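Local coordinates for vestitone reductase (Medicago sativa, PDB 2P4H), which catalyses the stereospecific, NADPH-dependent reduction of (3R)-vestitone, the penultimate step in the biosynthesis of the defence phytoalexin medicarpin, at residues T10-S15 against D201-A206; S15-S20 against F79-P84; K205-V210 against D311-C316. All coordinates share one frame; numbering follows the deposited sequence.

Contact 1 of 3, residues T10-S15 against D201-A206; sequences TGFLGS and DSIEKA
F12 reaches over from the first turn of its helix and sets the far end of its ring against two consecutive residues, S202 and I203. The ring divides its touches between them: F12 CE2 lies 3.7 Å from S202 OG, while F12 CZ lies 3.9 Å from I203 CD1. Both partners come at the ring obliquely, and the side chains of F12 and I203 cross at nearly a right angle, with the terminal methyl of the isoleucine making the touch. No hydrogen bond links the two segments. The serine hydroxyl beside the ring is spent elsewhere, bonded to the carbonyl O of I190, which fixes its rotation. F12 carries its ring toward helix 201-206 because CG stands opposite the backbone N (chi1 165°). With an alanine in place of F12, the tip of I203 would probably lose its aromatic neighbour and a gap would open between the two helices.

Behind the ring, the start of the helix is held by S15. G11 is the N-cap, and its carbonyl O takes two bonds from S15, one from N (2.9 Å from S15 N to G11 O) and one from the hydroxyl (2.7 Å from S15 OG to G11 O), arriving from opposite faces of the carbonyl plane. This glycine-rich turn matches the Rossmann GxGxxG motif and is predicted to bind NADP(+). Around the pair, F194 touches both F12 and I203, P200 and I190 of strand 189-191 also pack on the ring, and V227 of helix 227-239 touches it as well.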
# COMPACT_ATOMS: atom_id res chain seq x y z
N THR A 10 6.58 7.40 -8.54
CA THR A 10 6.17 8.73 -8.11
C THR A 10 4.93 8.71 -7.23
O THR A 10 4.46 9.75 -6.78
CB THR A 10 5.93 9.68 -9.30
OG1 THR A 10 4.94 9.12 -10.17
CG2 THR A 10 7.22 9.91 -10.07
N GLY A 11 4.39 7.52 -6.98
CA GLY A 11 3.22 7.42 -6.13
C GLY A 11 3.62 7.53 -4.67
O GLY A 11 4.80 7.46 -4.34
N PHE A 12 2.63 7.71 -3.80
CA PHE A 12 2.88 7.82 -2.37
C PHE A 12 3.70 6.64 -1.82
O PHE A 12 4.78 6.83 -1.26
CB PHE A 12 1.53 7.94 -1.64
CG PHE A 12 1.59 7.70 -0.15
CD1 PHE A 12 2.59 8.27 0.64
CD2 PHE A 12 0.60 6.96 0.48
CE1 PHE A 12 2.60 8.09 2.02
CE2 PHE A 12 0.60 6.77 1.86
CZ PHE A 12 1.60 7.34 2.63
N LEU A 13 3.20 5.43 -2.00
CA LEU A 13 3.91 4.26 -1.49
C LEU A 13 5.22 4.00 -2.23
O LEU A 13 6.27 3.78 -1.62
CB LEU A 13 3.03 3.02 -1.55
CG LEU A 13 3.69 1.76 -0.98
CD1 LEU A 13 4.06 1.99 0.48
CD2 LEU A 13 2.74 0.58 -1.12
N GLY A 14 5.16 4.03 -3.56
CA GLY A 14 6.35 3.79 -4.35
C GLY A 14 7.50 4.72 -4.03
O GLY A 14 8.64 4.27 -3.86
N SER A 15 7.22 6.01 -3.93
CA SER A 15 8.29 6.96 -3.64
C SER A 15 8.85 6.77 -2.24
O SER A 15 10.05 6.92 -2.03
CB SER A 15 7.80 8.41 -3.84
OG SER A 15 6.72 8.74 -2.99
N ASP A 201 -4.51 10.27 -0.68
CA ASP A 201 -5.91 10.09 -0.33
C ASP A 201 -6.07 9.38 1.02
O ASP A 201 -6.92 9.75 1.82
CB ASP A 201 -6.61 9.29 -1.43
CG ASP A 201 -8.08 9.07 -1.14
OD1 ASP A 201 -8.83 10.06 -1.12
OD2 ASP A 201 -8.47 7.90 -0.95
N SER A 202 -5.26 8.35 1.26
CA SER A 202 -5.35 7.61 2.51
C SER A 202 -5.07 8.49 3.72
O SER A 202 -5.68 8.32 4.77
CB SER A 202 -4.39 6.41 2.49
OG SER A 202 -3.06 6.83 2.26
N ILE A 203 -4.15 9.43 3.57
CA ILE A 203 -3.82 10.34 4.66
C ILE A 203 -4.94 11.37 4.83
O ILE A 203 -5.31 11.70 5.96
CB ILE A 203 -2.46 11.03 4.42
CG1 ILE A 203 -1.35 9.96 4.46
CG2 ILE A 203 -2.21 12.13 5.45
CD1 ILE A 203 0.05 10.49 4.24
N GLU A 204 -5.48 11.87 3.73
CA GLU A 204 -6.56 12.84 3.83
C GLU A 204 -7.74 12.20 4.58
O GLU A 204 -8.35 12.83 5.45
CB GLU A 204 -7.00 13.30 2.44
CG GLU A 204 -8.16 14.30 2.46
CD GLU A 204 -8.35 14.99 1.13
OE1 GLU A 204 -8.24 14.32 0.08
OE2 GLU A 204 -8.62 16.21 1.13
N LYS A 205 -8.03 10.95 4.26
CA LYS A 205 -9.13 10.25 4.92
C LYS A 205 -8.82 9.95 6.39
O LYS A 205 -9.69 10.10 7.25
CB LYS A 205 -9.46 8.95 4.18
CG LYS A 205 -10.04 9.19 2.79
CD LYS A 205 -10.37 7.88 2.10
CE LYS A 205 -10.98 8.14 0.73
NZ LYS A 205 -12.14 9.06 0.82
N ALA A 206 -7.59 9.53 6.66
CA ALA A 206 -7.19 9.21 8.03
C ALA A 206 -7.20 10.44 8.94
O ALA A 206 -7.38 10.33 10.16
CB ALA A 206 -5.80 8.58 8.03

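Contact 2 of 3, residues S15-S20 against F79-P84; sequences SWIIKS and FHTASP
I17 lays its CG2 methyl against the rim of the F79 ring, near the ring plane, with 3.6 Å between I17 CG2 and F79 CD2. The methyl sits beyond CD2 rather than over a face, and the two side chains lie at a slant to one another. The other branch of I17 runs out extended (chi2 179°) and ends at T81, tip to tip, where I17 CD1 and T81 CG2 are 4.2 Å apart. One isoleucine therefore spans the last part of the strand and the loop that follows it. This is the helix-on-sheet packing of a Rossmann fold: helix 12-23 follows strand 3-7 and packs on the parallel sheet, in which strand 77-80 is the next neighbour of 3-7. T81 is turned with its methyl anti to the carbonyl carbon (OG1 at chi1 83°), which faces CG2 toward the helix and leaves the hydroxyl to bond with the O of T7 at the end of strand 3-7. T7 OG1 in turn accepts from the backbone N of A82. H234 of helix 227-239 meets the F79 ring edge-to-face and also touches I17, while I121 and V4 of the flanking strands pack against the phenylalanine.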
# COMPACT_ATOMS: atom_id res chain seq x y z
N SER A 15 7.22 6.01 -3.93
CA SER A 15 8.29 6.96 -3.64
C SER A 15 8.85 6.77 -2.24
O SER A 15 10.05 6.92 -2.03
CB SER A 15 7.80 8.41 -3.84
OG SER A 15 6.72 8.74 -2.99
N TRP A 16 8.00 6.42 -1.27
CA TRP A 16 8.51 6.20 0.08
C TRP A 16 9.40 4.97 0.10
O TRP A 16 10.43 4.94 0.77
CB TRP A 16 7.37 6.05 1.09
CG TRP A 16 7.91 6.09 2.48
CD1 TRP A 16 8.27 5.03 3.27
CD2 TRP A 16 8.29 7.27 3.21
NE1 TRP A 16 8.87 5.48 4.43
CE2 TRP A 16 8.89 6.85 4.41
CE3 TRP A 16 8.19 8.64 2.94
CZ2 TRP A 16 9.38 7.75 5.36
CZ3 TRP A 16 8.68 9.54 3.88
CH2 TRP A 16 9.27 9.09 5.07
N ILE A 17 9.00 3.93 -0.64
CA ILE A 17 9.78 2.71 -0.70
C ILE A 17 11.14 2.98 -1.36
O ILE A 17 12.15 2.42 -0.95
CB ILE A 17 9.00 1.60 -1.45
CG1 ILE A 17 7.91 1.05 -0.53
CG2 ILE A 17 9.95 0.49 -1.90
CD1 ILE A 17 7.05 -0.04 -1.15
N ILE A 18 11.17 3.85 -2.37
CA ILE A 18 12.44 4.18 -3.02
C ILE A 18 13.34 4.88 -2.00
O ILE A 18 14.53 4.57 -1.89
CB ILE A 18 12.22 5.10 -4.24
CG1 ILE A 18 11.57 4.30 -5.38
CG2 ILE A 18 13.54 5.71 -4.70
CD1 ILE A 18 11.25 5.11 -6.61
N LYS A 19 12.76 5.81 -1.25
CA LYS A 19 13.50 6.53 -0.22
C LYS A 19 14.11 5.53 0.77
O LYS A 19 15.30 5.59 1.09
CB LYS A 19 12.54 7.47 0.52
CG LYS A 19 13.11 8.17 1.74
CD LYS A 19 12.05 9.05 2.39
CE LYS A 19 12.55 9.72 3.66
NZ LYS A 19 12.82 8.74 4.75
N SER A 20 13.28 4.60 1.23
CA SER A 20 13.68 3.57 2.17
C SER A 20 14.78 2.66 1.63
O SER A 20 15.76 2.37 2.33
CB SER A 20 12.47 2.73 2.56
OG SER A 20 12.83 1.61 3.35
N PHE A 79 9.35 -4.82 -6.57
CA PHE A 79 8.25 -4.37 -5.72
C PHE A 79 7.25 -3.72 -6.67
O PHE A 79 7.46 -2.59 -7.14
CB PHE A 79 8.73 -3.33 -4.69
CG PHE A 79 9.74 -3.86 -3.70
CD1 PHE A 79 10.00 -5.22 -3.58
CD2 PHE A 79 10.41 -2.98 -2.85
CE1 PHE A 79 10.91 -5.70 -2.63
CE2 PHE A 79 11.33 -3.44 -1.91
CZ PHE A 79 11.58 -4.81 -1.80
N HIS A 80 6.17 -4.43 -6.96
CA HIS A 80 5.15 -3.94 -7.87
C HIS A 80 4.05 -3.21 -7.09
O HIS A 80 3.14 -3.84 -6.55
CB HIS A 80 4.56 -5.10 -8.67
CG HIS A 80 3.72 -4.66 -9.83
ND1 HIS A 80 2.84 -5.49 -10.48
CD2 HIS A 80 3.64 -3.46 -10.45
CE1 HIS A 80 2.25 -4.82 -11.46
NE2 HIS A 80 2.72 -3.59 -11.46
N THR A 81 4.15 -1.88 -7.04
CA THR A 81 3.19 -1.05 -6.31
C THR A 81 2.23 -0.29 -7.22
O THR A 81 1.29 0.35 -6.74
CB THR A 81 3.91 0.01 -5.44
OG1 THR A 81 4.25 1.14 -6.25
CG2 THR A 81 5.18 -0.57 -4.83
N ALA A 82 2.46 -0.36 -8.53
CA ALA A 82 1.64 0.35 -9.50
C ALA A 82 0.45 -0.43 -10.05
O ALA A 82 0.46 -1.66 -10.10
CB ALA A 82 2.51 0.84 -10.65
N SER A 83 -0.57 0.31 -10.48
CA SER A 83 -1.77 -0.25 -11.07
C SER A 83 -2.19 0.64 -12.24
O SER A 83 -1.86 1.83 -12.27
CB SER A 83 -2.91 -0.31 -10.04
OG SER A 83 -2.81 -1.47 -9.24
N PRO A 84 -2.91 0.08 -13.22
CA PRO A 84 -3.36 0.83 -14.39
C PRO A 84 -4.23 2.04 -14.06
O PRO A 84 -4.05 3.12 -14.62
CB PRO A 84 -4.11 -0.23 -15.21
CG PRO A 84 -4.63 -1.16 -14.16
CD PRO A 84 -3.44 -1.30 -13.24

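Contact 3 of 3, residues K205-V210 against D311-C316; sequences KALVLV and DAIQCC
L207 is the bump here, and the hollow it enters is framed by A312, I313 and C316, side chains from neighbouring turns of one helix. Its two methyls separate to do the job. L207 CD1 rests over the notch between A312 and C316, 3.9 Å from C316 SG and 4.4 Å from A312 CB, while L207 CD2 turns to I313, with 3.9 Å between L207 CD2 and I313 CG1. The small methyl of A312 forms a low floor, with the sulfur of C316 and CG1 of the longer isoleucine standing higher beside it. I313 does not start out aimed at the leucine, but its extended branch (chi2 169°) brings CG1 alongside, and the two side chains cross at a slant. The leucine itself is stretched out (chi2 -174°), which sends the fork of its methyls forward, one to A312 and C316, the other to I313.

All of this is apolar, with no hydrogen bond across the contact. What places the bump is the backbone: L207 sits at the break between helix 201-206 and helix 208-211, leaving helical geometry at the end of one and standing at the N-cap position of the next. The turn is tied by V208 N to K205 O at 3.2 Å and by V210 N to L207 O at 2.9 Å.

The hollow's own walls are backed from other sides: I203 presses on both A312 and C316, V191 on A312, and L263 on I313. Helices 201-206, 208-211, 256-266 and 305-319 thus cluster beside the mixed sheet that includes strand 189-191, in the part of the chain that in extended short-chain dehydrogenases/reductases generally forms the substrate-binding domain.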
# COMPACT_ATOMS: atom_id res chain seq x y z
N LYS A 205 -8.03 10.95 4.26
CA LYS A 205 -9.13 10.25 4.92
C LYS A 205 -8.82 9.95 6.39
O LYS A 205 -9.69 10.10 7.25
CB LYS A 205 -9.46 8.95 4.18
CG LYS A 205 -10.04 9.19 2.79
CD LYS A 205 -10.37 7.88 2.10
CE LYS A 205 -10.98 8.14 0.73
NZ LYS A 205 -12.14 9.06 0.82
N ALA A 206 -7.59 9.53 6.66
CA ALA A 206 -7.19 9.21 8.03
C ALA A 206 -7.20 10.44 8.94
O ALA A 206 -7.38 10.33 10.16
CB ALA A 206 -5.80 8.58 8.03
N LEU A 207 -7.00 11.62 8.35
CA LEU A 207 -6.97 12.86 9.11
C LEU A 207 -8.27 13.65 9.05
O LEU A 207 -8.29 14.86 9.28
CB LEU A 207 -5.81 13.75 8.63
CG LEU A 207 -4.40 13.19 8.84
CD1 LEU A 207 -3.37 14.24 8.44
CD2 LEU A 207 -4.21 12.79 10.29
N VAL A 208 -9.37 12.96 8.75
CA VAL A 208 -10.66 13.61 8.64
C VAL A 208 -11.03 14.46 9.87
O VAL A 208 -11.66 15.51 9.73
CB VAL A 208 -11.78 12.57 8.36
CG1 VAL A 208 -11.88 11.56 9.50
CG2 VAL A 208 -13.11 13.27 8.13
N LEU A 209 -10.64 14.02 11.06
CA LEU A 209 -10.98 14.78 12.27
C LEU A 209 -10.22 16.10 12.41
O LEU A 209 -10.67 17.00 13.12
CB LEU A 209 -10.79 13.92 13.52
CG LEU A 209 -11.72 12.72 13.69
CD1 LEU A 209 -11.46 12.09 15.06
CD2 LEU A 209 -13.18 13.14 13.57
N VAL A 210 -9.07 16.22 11.75
CA VAL A 210 -8.30 17.47 11.83
C VAL A 210 -8.26 18.24 10.52
O VAL A 210 -7.96 19.44 10.52
CB VAL A 210 -6.84 17.22 12.29
CG1 VAL A 210 -6.83 16.63 13.69
CG2 VAL A 210 -6.14 16.30 11.31
N ASP A 311 3.58 11.69 12.35
CA ASP A 311 4.37 11.85 11.13
C ASP A 311 3.51 12.44 10.02
O ASP A 311 3.96 13.32 9.28
CB ASP A 311 4.97 10.51 10.69
CG ASP A 311 6.17 10.11 11.54
OD1 ASP A 311 6.78 11.01 12.15
OD2 ASP A 311 6.51 8.91 11.58
N ALA A 312 2.27 11.97 9.90
CA ALA A 312 1.38 12.48 8.87
C ALA A 312 1.03 13.95 9.14
O ALA A 312 1.07 14.78 8.23
CB ALA A 312 0.10 11.64 8.82
N ILE A 313 0.70 14.27 10.38
CA ILE A 313 0.33 15.63 10.74
C ILE A 313 1.48 16.62 10.55
O ILE A 313 1.28 17.69 9.97
CB ILE A 313 -0.22 15.67 12.18
CG1 ILE A 313 -1.63 15.05 12.18
CG2 ILE A 313 -0.26 17.10 12.70
CD1 ILE A 313 -2.20 14.79 13.56
N GLN A 314 2.68 16.28 11.02
CA GLN A 314 3.82 17.18 10.87
C GLN A 314 4.14 17.39 9.39
O GLN A 314 4.47 18.50 8.96
CB GLN A 314 5.06 16.64 11.59
CG GLN A 314 4.91 16.49 13.10
CD GLN A 314 4.28 17.70 13.77
OE1 GLN A 314 4.52 18.84 13.38
NE2 GLN A 314 3.47 17.45 14.79
N CYS A 315 4.04 16.32 8.59
CA CYS A 315 4.34 16.43 7.17
C CYS A 315 3.31 17.34 6.50
O CYS A 315 3.66 18.20 5.69
CB CYS A 315 4.33 15.04 6.52
SG CYS A 315 4.97 15.02 4.82
N CYS A 316 2.04 17.16 6.85
CA CYS A 316 0.99 17.99 6.29
C CYS A 316 1.19 19.46 6.65
O CYS A 316 0.97 20.35 5.82
CB CYS A 316 -0.38 17.52 6.78
SG CYS A 316 -0.98 16.05 5.94

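Contacts 1 and 2 both hang on helix 12-23 and share S15. Contact 2 faces the parallel sheet and is buried, whereas contact 1 faces helix 201-206 and is only partly buried. Contact 3 starts where contact 1 leaves off on that second helix, sharing K205 and A206, and I203 CG2 bridges the two, 4.1 Å from A312 CB. Although about 17 Å from the chain centre to its own centre, contact 3 is buried and purely aliphatic apart from its sulfur. In contact 1 a hydroxyl bonded elsewhere lies at the ring; in contact 2 the threonine meets the isoleucine by its methyl. Contact 1 lies between the other two, joining helix 12-23 to helix 201-206, on which helix 305-319 packs.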